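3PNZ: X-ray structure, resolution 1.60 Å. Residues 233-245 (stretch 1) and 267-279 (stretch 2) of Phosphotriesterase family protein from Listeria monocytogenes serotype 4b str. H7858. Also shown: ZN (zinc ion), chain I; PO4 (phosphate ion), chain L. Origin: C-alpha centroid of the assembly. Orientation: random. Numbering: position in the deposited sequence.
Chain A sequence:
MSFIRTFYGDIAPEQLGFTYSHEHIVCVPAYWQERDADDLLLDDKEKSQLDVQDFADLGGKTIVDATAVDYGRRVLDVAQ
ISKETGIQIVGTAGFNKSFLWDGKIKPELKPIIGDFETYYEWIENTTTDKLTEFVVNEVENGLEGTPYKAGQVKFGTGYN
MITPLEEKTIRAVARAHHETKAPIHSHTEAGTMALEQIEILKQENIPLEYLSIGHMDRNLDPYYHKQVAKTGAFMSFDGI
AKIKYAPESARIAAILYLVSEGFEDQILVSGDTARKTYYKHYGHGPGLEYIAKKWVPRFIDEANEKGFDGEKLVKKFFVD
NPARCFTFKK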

# COMPACT_ATOMS: atom_id res chain seq x y z
N ALA A 233 3.85 -15.09 -0.64
CA ALA A 233 3.43 -13.69 -0.66
C ALA A 233 3.42 -13.05 0.73
O ALA A 233 3.12 -13.69 1.74
CB ALA A 233 2.05 -13.56 -1.30
N PHE A 234 3.72 -11.76 0.75
CA PHE A 234 3.54 -10.97 1.95
C PHE A 234 2.05 -10.69 2.11
O PHE A 234 1.33 -10.55 1.13
CB PHE A 234 4.34 -9.67 1.88
CG PHE A 234 5.83 -9.88 2.04
CD1 PHE A 234 6.42 -9.80 3.29
CD2 PHE A 234 6.63 -10.16 0.94
CE1 PHE A 234 7.79 -9.99 3.44
CE2 PHE A 234 7.99 -10.36 1.08
CZ PHE A 234 8.57 -10.27 2.33
N MET A 235 1.62 -10.61 3.36
CA MET A 235 0.20 -10.42 3.67
C MET A 235 0.04 -9.22 4.55
O MET A 235 0.58 -9.18 5.67
CB MET A 235 -0.37 -11.68 4.32
CG MET A 235 -0.27 -12.87 3.37
SD MET A 235 -0.78 -14.39 4.14
CE MET A 235 -2.56 -14.06 4.30
N SER A 236 -0.66 -8.22 4.04
CA SER A 236 -0.78 -6.94 4.71
C SER A 236 -2.05 -6.88 5.54
O SER A 236 -3.17 -6.98 5.01
CB SER A 236 -0.75 -5.80 3.68
OG SER A 236 -0.82 -4.54 4.32
N PHE A 237 -1.88 -6.74 6.85
CA PHE A 237 -2.99 -6.47 7.76
C PHE A 237 -3.01 -4.97 7.98
O PHE A 237 -2.28 -4.44 8.82
CB PHE A 237 -2.81 -7.25 9.07
CG PHE A 237 -3.02 -8.72 8.93
CD1 PHE A 237 -4.17 -9.33 9.43
CD2 PHE A 237 -2.09 -9.51 8.25
CE1 PHE A 237 -4.37 -10.69 9.28
CE2 PHE A 237 -2.29 -10.88 8.09
CZ PHE A 237 -3.43 -11.47 8.60
N ASP A 238 -3.82 -4.27 7.19
CA ASP A 238 -3.72 -2.81 7.13
C ASP A 238 -5.00 -2.11 7.55
O ASP A 238 -5.18 -0.92 7.27
CB ASP A 238 -3.25 -2.36 5.74
CG ASP A 238 -4.00 -3.06 4.63
OD1 ASP A 238 -5.24 -3.10 4.71
OD2 ASP A 238 -3.35 -3.58 3.70
N GLY A 239 -5.87 -2.84 8.23
CA GLY A 239 -7.08 -2.27 8.77
C GLY A 239 -7.06 -2.15 10.29
O GLY A 239 -8.12 -2.18 10.93
N ILE A 240 -5.87 -2.00 10.87
CA ILE A 240 -5.74 -1.84 12.31
C ILE A 240 -6.63 -0.70 12.78
O ILE A 240 -6.68 0.37 12.15
CB ILE A 240 -4.29 -1.54 12.74
CG1 ILE A 240 -3.35 -2.67 12.31
CG2 ILE A 240 -4.20 -1.29 14.25
CD1 ILE A 240 -3.79 -4.06 12.76
N ALA A 241 -7.34 -0.94 13.88
CA ALA A 241 -8.24 0.03 14.50
C ALA A 241 -9.58 0.18 13.79
O ALA A 241 -10.43 0.95 14.24
CB ALA A 241 -7.56 1.39 14.67
N LYS A 242 -9.78 -0.53 12.68
CA LYS A 242 -11.04 -0.38 11.94
C LYS A 242 -12.13 -1.26 12.52
O LYS A 242 -12.48 -2.31 11.98
CB LYS A 242 -10.82 -0.60 10.43
CG LYS A 242 -9.82 0.42 9.86
CD LYS A 242 -9.83 0.48 8.35
CE LYS A 242 -8.75 1.47 7.85
NZ LYS A 242 -8.84 1.71 6.39
N ILE A 243 -12.65 -0.82 13.66
CA ILE A 243 -13.63 -1.58 14.42
C ILE A 243 -14.89 -1.86 13.62
O ILE A 243 -15.57 -2.86 13.84
CB ILE A 243 -13.99 -0.86 15.75
CG1 ILE A 243 -12.73 -0.56 16.55
CG2 ILE A 243 -14.97 -1.70 16.56
CD1 ILE A 243 -11.88 -1.79 16.86
N LYS A 244 -15.21 -0.98 12.67
CA LYS A 244 -16.38 -1.18 11.82
C LYS A 244 -16.26 -2.45 10.98
O LYS A 244 -17.27 -2.99 10.52
CB LYS A 244 -16.63 0.02 10.92
CG LYS A 244 -15.57 0.26 9.85
CD LYS A 244 -15.79 1.62 9.16
CE LYS A 244 -14.85 1.82 7.98
NZ LYS A 244 -15.13 3.08 7.25
N TYR A 245 -15.03 -2.92 10.76
CA TYR A 245 -14.83 -4.16 10.00
C TYR A 245 -14.66 -5.36 10.92
O TYR A 245 -15.20 -6.43 10.66
CB TYR A 245 -13.63 -4.04 9.05
CG TYR A 245 -13.82 -3.04 7.94
CD1 TYR A 245 -14.98 -3.03 7.18
CD2 TYR A 245 -12.83 -2.11 7.65
CE1 TYR A 245 -15.16 -2.11 6.16
CE2 TYR A 245 -12.99 -1.19 6.62
CZ TYR A 245 -14.17 -1.19 5.89
OH TYR A 245 -14.35 -0.28 4.87
ZN ZN I . -5.05 2.22 0.59
P PO4 L . -12.17 2.70 4.81
O1 PO4 L . -13.50 3.39 5.00
O2 PO4 L . -11.27 3.63 4.03
O3 PO4 L . -11.53 2.44 6.15
O4 PO4 L . -12.34 1.41 4.05
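Stretch 2, residues 267-279: ILVSGDTARKTYY

Stretch 2 enters as a short strand, Ile267 to Val269, lying parallel to strand 234-237; the axes approach to 4.6 Å, with a signed crossing angle of -30°. CA-CA distances fix the register: Met235 to Ile267 5.2 Å, Ser236 to Leu268 4.6 Å, Phe237 to Val269 4.9 Å. Three backbone hydrogen bonds confirm it. Leu268 N donates to Met235 O (3.0 Å, 172°), Phe237 N to Leu268 O (2.8 Å, 167°) and Ser270 N to Phe237 O (3.0 Å, 160°), so Leu268 is satisfied through both its amide and its carbonyl. Phe237 O also receives a CA-H...O contact from Val269 CA at 3.3 Å.

Side chains alternate across the sheet. Leu268 shares a face with Ser236, and its CD1 lies 3.9 Å from Phe234 CB; on the face of Met235 and Phe237, Ile267 CG2 is 4.2 Å from Phe237 CD2.

Just beyond the strand, Ser270 to Asp272 continue as loop. Ser270 O accepts no hydrogen bond from stretch 1, but Asp238 CA approaches it to 3.0 Å in a CA-H...O contact. Asp238 O and Asp272 N are 3.2 Å apart, yet the angle is too poor for a hydrogen bond. Ile240 CG1 packs 3.7 Å from Val269 CG1.

The type II turn from Gly239 to Lys242, closed by Lys242 N to Gly239 O at 2.9 Å, precedes the polar contacts. Lys242 NZ donates to Asp272 O (3.0 Å) and to phosphate O3 (2.8 Å), and water 1 accepts from it at 2.8 Å; the salt bridge from Lys242 NZ to Asp272 OD2 is long, 3.7 Å. Asp272 OD1 binds zinc at 2.5 Å.

Lys244 NZ donates to Tyr278 OH (3.0 Å), which itself donates to phosphate O3 (2.6 Å). Phosphate O1 accepts from both Lys244 NZ (2.8 Å) and Arg275 NE (3.0 Å). These two like-charged groups come close together, with Lys244 NZ 4.0 Å from Arg275 NE.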

# COMPACT_ATOMS: atom_id res chain seq x y z
N ILE A 267 4.23 -11.32 7.41
CA ILE A 267 3.20 -10.39 7.91
C ILE A 267 3.64 -8.92 7.88
O ILE A 267 4.72 -8.56 8.36
CB ILE A 267 2.74 -10.80 9.32
CG1 ILE A 267 2.10 -12.19 9.26
CG2 ILE A 267 1.77 -9.75 9.90
CD1 ILE A 267 1.91 -12.84 10.59
N LEU A 268 2.80 -8.07 7.29
CA LEU A 268 3.01 -6.63 7.30
C LEU A 268 1.81 -5.98 7.97
O LEU A 268 0.72 -6.55 7.97
CB LEU A 268 3.12 -6.09 5.87
CG LEU A 268 4.23 -6.66 4.99
CD1 LEU A 268 4.08 -6.14 3.56
CD2 LEU A 268 5.59 -6.30 5.59
N VAL A 269 2.01 -4.79 8.54
CA VAL A 269 0.97 -4.12 9.31
C VAL A 269 0.90 -2.63 8.99
O VAL A 269 1.92 -1.97 8.82
CB VAL A 269 1.20 -4.29 10.85
CG1 VAL A 269 0.14 -3.53 11.64
CG2 VAL A 269 1.19 -5.78 11.23
N SER A 270 -0.32 -2.11 8.88
CA SER A 270 -0.51 -0.69 8.66
C SER A 270 -1.96 -0.31 8.99
O SER A 270 -2.73 -1.16 9.45
CB SER A 270 -0.17 -0.31 7.22
OG SER A 270 0.58 0.90 7.18
N GLY A 271 -2.32 0.94 8.76
CA GLY A 271 -3.64 1.44 9.12
C GLY A 271 -4.48 1.92 7.95
O GLY A 271 -5.65 2.26 8.12
N ASP A 272 -3.88 1.95 6.76
CA ASP A 272 -4.58 2.39 5.57
C ASP A 272 -5.40 3.63 5.88
O ASP A 272 -6.62 3.65 5.68
CB ASP A 272 -5.46 1.27 5.01
CG ASP A 272 -6.02 1.60 3.66
OD1 ASP A 272 -5.49 2.53 3.00
OD2 ASP A 272 -7.00 0.95 3.24
N THR A 273 -4.71 4.66 6.36
CA THR A 273 -5.34 5.85 6.92
C THR A 273 -5.78 6.80 5.81
O THR A 273 -5.02 7.65 5.35
CB THR A 273 -4.37 6.55 7.89
OG1 THR A 273 -3.72 5.56 8.70
CG2 THR A 273 -5.09 7.53 8.79
N ALA A 274 -7.02 6.63 5.35
CA ALA A 274 -7.44 7.25 4.11
C ALA A 274 -8.50 8.33 4.28
O ALA A 274 -8.99 8.87 3.29
CB ALA A 274 -7.93 6.19 3.14
N ARG A 275 -8.84 8.64 5.52
CA ARG A 275 -9.94 9.57 5.81
C ARG A 275 -9.54 10.69 6.75
O ARG A 275 -8.71 10.50 7.64
CB ARG A 275 -11.11 8.80 6.44
CG ARG A 275 -11.88 7.92 5.48
CD ARG A 275 -12.97 7.15 6.22
NE ARG A 275 -13.75 6.32 5.31
CZ ARG A 275 -14.85 6.73 4.70
NH1 ARG A 275 -15.29 7.97 4.89
NH2 ARG A 275 -15.51 5.92 3.89
N LYS A 276 -10.17 11.86 6.58
CA LYS A 276 -9.99 12.95 7.52
C LYS A 276 -10.31 12.48 8.93
O LYS A 276 -9.59 12.79 9.89
CB LYS A 276 -10.89 14.14 7.16
CG LYS A 276 -10.43 14.96 5.95
CD LYS A 276 -11.25 16.26 5.85
CE LYS A 276 -10.73 17.20 4.76
NZ LYS A 276 -11.15 16.78 3.40
N THR A 277 -11.38 11.70 9.06
CA THR A 277 -11.82 11.21 10.37
C THR A 277 -10.88 10.16 10.95
O THR A 277 -11.05 9.76 12.10
CB THR A 277 -13.25 10.63 10.31
OG1 THR A 277 -13.32 9.67 9.25
CG2 THR A 277 -14.28 11.74 10.06
N TYR A 278 -9.89 9.73 10.17
CA TYR A 278 -8.90 8.79 10.66
C TYR A 278 -7.63 9.50 11.12
O TYR A 278 -6.88 8.99 11.95
CB TYR A 278 -8.52 7.80 9.56
CG TYR A 278 -9.56 6.75 9.22
CD1 TYR A 278 -10.72 6.60 9.97
CD2 TYR A 278 -9.37 5.92 8.12
CE1 TYR A 278 -11.67 5.63 9.64
CE2 TYR A 278 -10.30 4.95 7.78
CZ TYR A 278 -11.45 4.81 8.54
OH TYR A 278 -12.38 3.84 8.21
N TYR A 279 -7.37 10.68 10.55
CA TYR A 279 -6.21 11.48 10.93
C TYR A 279 -6.47 12.23 12.22
O TYR A 279 -7.55 12.80 12.42
CB TYR A 279 -5.85 12.46 9.81
CG TYR A 279 -4.80 11.94 8.86
CD1 TYR A 279 -5.08 10.93 7.93
CD2 TYR A 279 -3.51 12.46 8.88
CE1 TYR A 279 -4.11 10.45 7.06
CE2 TYR A 279 -2.53 11.99 8.03
CZ TYR A 279 -2.83 11.00 7.12
OH TYR A 279 -1.83 10.55 6.28
O HOH W 1 -8.08 -0.81 5.33